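PDB 6DX3: RNA-dependent RNA polymerase from Taggert virus, which probably acts, through the viral OTU cysteine protease domain present here, as a deubiquitinase that removes ubiquitin from conjugated proteins. Local coordinates for residues P35-C40 / K95-G100; T115-H120 / D136-S141. All blocks are in the same frame, centred on the assembly; numbering follows the deposited sequence.

Interaction 1 (P35-C40 / K95-G100); sequences PMDGNC and KPNEWG
Gly-38 lies over one face of the Trp-99 indole, its CA 4.0 Å from the centroid of the six-membered ring and 12° off the normal, a CH-pi contact over the benzo end. The same ring meets Cys-40 differently: SG lies in the ring plane, 3.3 Å from CZ3, a sulfur-aromatic contact at the edge. In Trp-99, chi1 of -72° sets CG beside the backbone N, and the ring end returns to the 35-40 loop although CB starts away from it.

The polar contacts are mostly weak or carried by water. Gly-38 CA points a hydrogen almost straight at Asn-97 O (3.3 Å), while Gly-38 N gives a weak hydrogen bond to Asn-97 OD1 (3.4 Å). Asn-97 OD1 also lies 3.3 Å from Asp-37 CB, and the Asn-97 side chain crosses that of Asn-39 at about a right angle, amide planes 26° apart. Gly-38 O and Glu-98 O, both acceptors, come within 2.9 Å; a water donates to Gly-38 O and accepts from Gly-100 N. Asp-37 OD1 closes an Asx turn by accepting from Asn-39 N (3.1 Å) from above the carboxylate plane.

Asp-Gly-Asn-Cys matches the OTU signature, making Cys-40 the probable nucleophile. It opens helix 40-49 and touches His-150 of strand 150-156, while Asn-39 packs on Tyr-58 and Lys-62 of helix 57-72.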
loop_
_atom_site.group_PDB
_atom_site.type_symbol
_atom_site.label_atom_id
_atom_site.label_comp_id
_atom_site.label_asym_id
_atom_site.label_seq_id
_atom_site.Cartn_x
_atom_site.Cartn_y
_atom_site.Cartn_z
ATOM N N PRO A 35 1.564 -12.506 -6.666
ATOM C CA PRO A 35 1.799 -12.809 -8.084
ATOM C C PRO A 35 2.508 -11.666 -8.797
ATOM O O PRO A 35 2.252 -10.489 -8.538
ATOM C CB PRO A 35 0.387 -13.031 -8.631
ATOM C CG PRO A 35 -0.385 -13.523 -7.453
ATOM C CD PRO A 35 0.176 -12.795 -6.262
ATOM N N MET A 36 3.424 -12.026 -9.698
ATOM C CA MET A 36 4.275 -11.050 -10.378
ATOM C C MET A 36 3.604 -10.537 -11.655
ATOM O O MET A 36 4.108 -10.682 -12.768
ATOM C CB MET A 36 5.642 -11.659 -10.673
ATOM C CG MET A 36 6.632 -11.587 -9.514
ATOM S SD MET A 36 8.060 -12.672 -9.748
ATOM C CE MET A 36 7.411 -14.222 -9.122
ATOM N N ASP A 37 2.438 -9.927 -11.471
ATOM C CA ASP A 37 1.725 -9.240 -12.540
ATOM C C ASP A 37 1.528 -7.776 -12.157
ATOM O O ASP A 37 1.989 -7.314 -11.110
ATOM C CB ASP A 37 0.389 -9.926 -12.840
ATOM C CG ASP A 37 -0.467 -10.135 -11.598
ATOM O OD1 ASP A 37 -0.315 -9.389 -10.608
ATOM O OD2 ASP A 37 -1.297 -11.067 -11.613
ATOM N N GLY A 38 0.832 -7.044 -13.024
ATOM C CA GLY A 38 0.519 -5.652 -12.764
ATOM C C GLY A 38 -0.523 -5.409 -11.692
ATOM O O GLY A 38 -0.809 -4.246 -11.390
ATOM N N ASN A 39 -1.100 -6.460 -11.109
ATOM C CA ASN A 39 -2.095 -6.324 -10.051
ATOM C C ASN A 39 -1.494 -6.495 -8.660
ATOM O O ASN A 39 -2.238 -6.525 -7.673
ATOM C CB ASN A 39 -3.223 -7.342 -10.254
ATOM C CG ASN A 39 -3.895 -7.216 -11.611
ATOM O OD1 ASN A 39 -4.233 -6.120 -12.056
ATOM N ND2 ASN A 39 -4.092 -8.349 -12.276
ATOM N N CYS A 40 -0.163 -6.580 -8.565
ATOM C CA CYS A 40 0.497 -6.980 -7.324
ATOM C C CYS A 40 0.200 -6.038 -6.162
ATOM O O CYS A 40 0.162 -6.480 -5.008
ATOM C CB CYS A 40 2.004 -7.067 -7.554
ATOM S SG CYS A 40 2.687 -5.533 -8.203
ATOM N N LYS A 95 -7.344 0.042 -16.152
ATOM C CA LYS A 95 -6.889 -0.880 -17.177
ATOM C C LYS A 95 -6.473 -2.201 -16.537
ATOM O O LYS A 95 -5.892 -2.207 -15.447
ATOM C CB LYS A 95 -5.713 -0.285 -17.951
ATOM C CG LYS A 95 -6.088 0.828 -18.909
ATOM C CD LYS A 95 -4.860 1.339 -19.645
ATOM C CE LYS A 95 -5.216 1.889 -21.015
ATOM N NZ LYS A 95 -6.072 3.103 -20.915
ATOM N N PRO A 96 -6.761 -3.332 -17.180
ATOM C CA PRO A 96 -6.328 -4.620 -16.626
ATOM C C PRO A 96 -4.813 -4.707 -16.558
ATOM O O PRO A 96 -4.106 -4.265 -17.467
ATOM C CB PRO A 96 -6.910 -5.645 -17.608
ATOM C CG PRO A 96 -8.006 -4.916 -18.328
ATOM C CD PRO A 96 -7.552 -3.494 -18.412
ATOM N N ASN A 97 -4.322 -5.273 -15.455
ATOM C CA ASN A 97 -2.897 -5.497 -15.205
ATOM C C ASN A 97 -2.091 -4.201 -15.176
ATOM O O ASN A 97 -0.880 -4.218 -15.418
ATOM C CB ASN A 97 -2.295 -6.463 -16.230
ATOM C CG ASN A 97 -2.378 -7.905 -15.785
ATOM O OD1 ASN A 97 -1.676 -8.323 -14.863
ATOM N ND2 ASN A 97 -3.239 -8.677 -16.438
ATOM N N GLU A 98 -2.731 -3.078 -14.874
ATOM C CA GLU A 98 -2.050 -1.794 -14.803
ATOM C C GLU A 98 -1.461 -1.586 -13.414
ATOM O O GLU A 98 -2.096 -1.897 -12.401
ATOM C CB GLU A 98 -3.014 -0.660 -15.150
ATOM C CG GLU A 98 -2.394 0.728 -15.128
ATOM C CD GLU A 98 -1.504 1.005 -16.328
ATOM O OE1 GLU A 98 -1.479 0.186 -17.273
ATOM O OE2 GLU A 98 -0.824 2.051 -16.322
ATOM N N TRP A 99 -0.242 -1.053 -13.378
ATOM C CA TRP A 99 0.494 -0.907 -12.128
ATOM C C TRP A 99 -0.232 0.012 -11.153
ATOM O O TRP A 99 -0.594 1.142 -11.497
ATOM C CB TRP A 99 1.888 -0.353 -12.413
ATOM C CG TRP A 99 2.808 -1.331 -13.055
ATOM C CD1 TRP A 99 3.313 -1.275 -14.322
ATOM C CD2 TRP A 99 3.345 -2.515 -12.461
ATOM N NE1 TRP A 99 4.134 -2.354 -14.550
ATOM C CE2 TRP A 99 4.168 -3.130 -13.421
ATOM C CE3 TRP A 99 3.211 -3.116 -11.207
ATOM C CZ2 TRP A 99 4.855 -4.309 -13.166
ATOM C CZ3 TRP A 99 3.890 -4.290 -10.963
ATOM C CH2 TRP A 99 4.699 -4.875 -11.934
ATOM N N GLY A 100 -0.441 -0.477 -9.926
ATOM C CA GLY A 100 -0.877 0.388 -8.850
ATOM C C GLY A 100 0.289 1.120 -8.200
ATOM O O GLY A 100 1.446 0.720 -8.317
HETATM O O HOH W 1 0.008 -3.313 -8.870
HETATM O O HOH W 2 -4.393 -3.727 -11.940
HETATM O O HOH W 3 -6.816 -5.324 -13.409
#

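Interaction 2 (T115-H120 / D136-S141); sequences TVYIWH and DPMLES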
loop_
_atom_site.group_PDB
_atom_site.type_symbol
_atom_site.label_atom_id
_atom_site.label_comp_id
_atom_site.label_asym_id
_atom_site.label_seq_id
_atom_site.Cartn_x
_atom_site.Cartn_y
_atom_site.Cartn_z
ATOM N N THR A 115 -4.746 1.742 8.234
ATOM C CA THR A 115 -3.425 2.313 8.028
ATOM C C THR A 115 -2.573 1.354 7.207
ATOM O O THR A 115 -2.615 0.138 7.411
ATOM C CB THR A 115 -2.755 2.612 9.370
ATOM O OG1 THR A 115 -3.554 3.550 10.104
ATOM C CG2 THR A 115 -1.369 3.196 9.163
ATOM N N VAL A 116 -1.816 1.908 6.262
ATOM C CA VAL A 116 -0.950 1.126 5.388
ATOM C C VAL A 116 0.458 1.698 5.444
ATOM O O VAL A 116 0.655 2.900 5.231
ATOM C CB VAL A 116 -1.459 1.105 3.934
ATOM C CG1 VAL A 116 -0.507 0.300 3.058
ATOM C CG2 VAL A 116 -2.867 0.527 3.866
ATOM N N TYR A 117 1.431 0.839 5.733
ATOM C CA TYR A 117 2.845 1.169 5.625
ATOM C C TYR A 117 3.359 0.639 4.295
ATOM O O TYR A 117 3.087 -0.513 3.940
ATOM C CB TYR A 117 3.654 0.553 6.769
ATOM C CG TYR A 117 3.420 1.144 8.144
ATOM C CD1 TYR A 117 4.486 1.596 8.910
ATOM C CD2 TYR A 117 2.144 1.223 8.689
ATOM C CE1 TYR A 117 4.288 2.125 10.169
ATOM C CE2 TYR A 117 1.935 1.751 9.946
ATOM C CZ TYR A 117 3.011 2.200 10.682
ATOM O OH TYR A 117 2.814 2.728 11.937
ATOM N N ILE A 118 4.097 1.469 3.565
ATOM C CA ILE A 118 4.728 1.070 2.311
ATOM C C ILE A 118 6.233 1.158 2.511
ATOM O O ILE A 118 6.795 2.259 2.588
ATOM C CB ILE A 118 4.282 1.936 1.126
ATOM C CG1 ILE A 118 2.757 2.055 1.082
ATOM C CG2 ILE A 118 4.802 1.348 -0.179
ATOM C CD1 ILE A 118 2.254 2.900 -0.081
ATOM N N TRP A 119 6.885 0.003 2.598
ATOM C CA TRP A 119 8.324 -0.061 2.812
ATOM C C TRP A 119 9.034 -0.152 1.467
ATOM O O TRP A 119 8.726 -1.028 0.653
ATOM C CB TRP A 119 8.686 -1.260 3.691
ATOM C CG TRP A 119 7.941 -1.291 4.996
ATOM C CD1 TRP A 119 6.644 -1.674 5.193
ATOM C CD2 TRP A 119 8.453 -0.926 6.285
ATOM N NE1 TRP A 119 6.317 -1.567 6.525
ATOM C CE2 TRP A 119 7.410 -1.114 7.216
ATOM C CE3 TRP A 119 9.689 -0.458 6.741
ATOM C CZ2 TRP A 119 7.567 -0.850 8.576
ATOM C CZ3 TRP A 119 9.843 -0.198 8.092
ATOM C CH2 TRP A 119 8.788 -0.393 8.993
ATOM N N HIS A 120 9.980 0.752 1.236
ATOM C CA HIS A 120 10.677 0.821 -0.042
ATOM C C HIS A 120 11.975 0.027 0.029
ATOM O O HIS A 120 12.865 0.352 0.822
ATOM C CB HIS A 120 10.967 2.264 -0.439
ATOM C CG HIS A 120 11.913 2.384 -1.592
ATOM N ND1 HIS A 120 13.262 2.608 -1.425
ATOM C CD2 HIS A 120 11.709 2.291 -2.928
ATOM C CE1 HIS A 120 13.848 2.657 -2.609
ATOM N NE2 HIS A 120 12.927 2.467 -3.538
ATOM N N ASP A 136 -2.103 4.409 12.687
ATOM C CA ASP A 136 -2.044 3.251 13.563
ATOM C C ASP A 136 -0.613 2.733 13.700
ATOM O O ASP A 136 0.217 2.928 12.807
ATOM C CB ASP A 136 -2.948 2.140 13.038
ATOM C CG ASP A 136 -4.418 2.458 13.210
ATOM O OD1 ASP A 136 -4.751 3.246 14.120
ATOM O OD2 ASP A 136 -5.239 1.917 12.440
ATOM N N PRO A 137 -0.297 2.082 14.819
ATOM C CA PRO A 137 1.015 1.444 14.955
ATOM C C PRO A 137 1.254 0.409 13.864
ATOM O O PRO A 137 0.332 -0.056 13.188
ATOM C CB PRO A 137 0.949 0.789 16.339
ATOM C CG PRO A 137 -0.045 1.610 17.090
ATOM C CD PRO A 137 -1.067 2.042 16.077
ATOM N N MET A 138 2.529 0.048 13.707
ATOM C CA MET A 138 2.934 -0.837 12.621
ATOM C C MET A 138 2.273 -2.206 12.729
ATOM O O MET A 138 1.840 -2.778 11.720
ATOM C CB MET A 138 4.456 -0.970 12.616
ATOM C CG MET A 138 5.021 -1.858 11.528
ATOM S SD MET A 138 6.775 -2.169 11.798
ATOM C CE MET A 138 6.726 -3.120 13.316
ATOM N N LEU A 139 2.178 -2.746 13.944
ATOM C CA LEU A 139 1.695 -4.108 14.138
ATOM C C LEU A 139 0.188 -4.248 13.956
ATOM O O LEU A 139 -0.297 -5.378 13.836
ATOM C CB LEU A 139 2.094 -4.606 15.529
ATOM C CG LEU A 139 3.599 -4.781 15.748
ATOM C CD1 LEU A 139 3.895 -5.209 17.179
ATOM C CD2 LEU A 139 4.172 -5.783 14.755
ATOM N N GLU A 140 -0.565 -3.147 13.937
ATOM C CA GLU A 140 -2.002 -3.192 13.696
ATOM C C GLU A 140 -2.383 -2.530 12.380
ATOM O O GLU A 140 -3.531 -2.103 12.210
ATOM C CB GLU A 140 -2.760 -2.549 14.857
ATOM C CG GLU A 140 -2.019 -1.421 15.534
ATOM C CD GLU A 140 -2.595 -1.091 16.892
ATOM O OE1 GLU A 140 -3.636 -0.400 16.944
ATOM O OE2 GLU A 140 -2.013 -1.529 17.906
ATOM N N SER A 141 -1.441 -2.434 11.447
ATOM C CA SER A 141 -1.660 -1.847 10.136
ATOM C C SER A 141 -1.275 -2.852 9.057
ATOM O O SER A 141 -0.713 -3.915 9.331
ATOM C CB SER A 141 -0.851 -0.556 9.966
ATOM O OG SER A 141 -1.107 0.356 11.019
HETATM O O HOH W 4 -5.234 -0.061 10.657
#
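Thr-115 and Tyr-117 both turn their side chains toward the 136-141 loop, and each engages Asp-136 by a different backbone atom. Thr-115 OG1, anti to its own carbonyl carbon (chi1 -60°), accepts a nearly straight hydrogen bond from Asp-136 N at 3.1 Å, with an N-H...O angle of 162°. Its other branch, CG2, lies 3.4 Å from Ser-141 OG. A water accepting from Thr-115 N donates to Asp-136 OD2 and Glu-140 O.

The Tyr-117 hydroxyl donates to Asp-136 O (2.7 Å), in the carbonyl plane and near the plane of its own ring. Ser-141 OG also sits at the ring edge, near CE2, and donates to Pro-137 O (2.6 Å) from above the carbonyl plane.

The loop connects strands 126-133 and 142-147, which flank strand 116-121 in the mixed sheet of the OTU domain, and it passes over the start of that strand. Thr-115, Tyr-117 and Trp-119 face the loop, whereas Val-116 and Ile-118 pack on helix 102-112 behind the sheet.

Met-138 lies off-centre over one Tyr-117 face: CA makes a CH-pi contact 4.1 Å from the ring centroid, CB is 3.9 Å from CE1, and CG stands above the plane toward the rim. Its side chain continues to Trp-119, where SD makes an oblique Met-aromatic contact 3.6 Å from CZ2. The indole NE1 is hydrogen-bonded to Asn-143 OD1, at the beginning of strand 142-147.

Overall arrangement
Interactions 1 and 2 lie on opposite sides of the chain's centre, their own centres about 22 Å apart, and do not touch. Both are partly buried, but interaction 2 is nearer the middle, at the central beta-sheet, whereas interaction 1 joins two loops that lead into helices 40-49 and 102-112. Helix 102-112 relates them: it follows the 95-100 loop and packs against the strand of interaction 2. In interaction 1 glycine backbone, water and an aromatic ring do most of the work beside the probable catalytic cysteine. Interaction 2 instead relies on side-chain hydroxyls hydrogen-bonded to loop backbone, and on methionine against two aromatic rings.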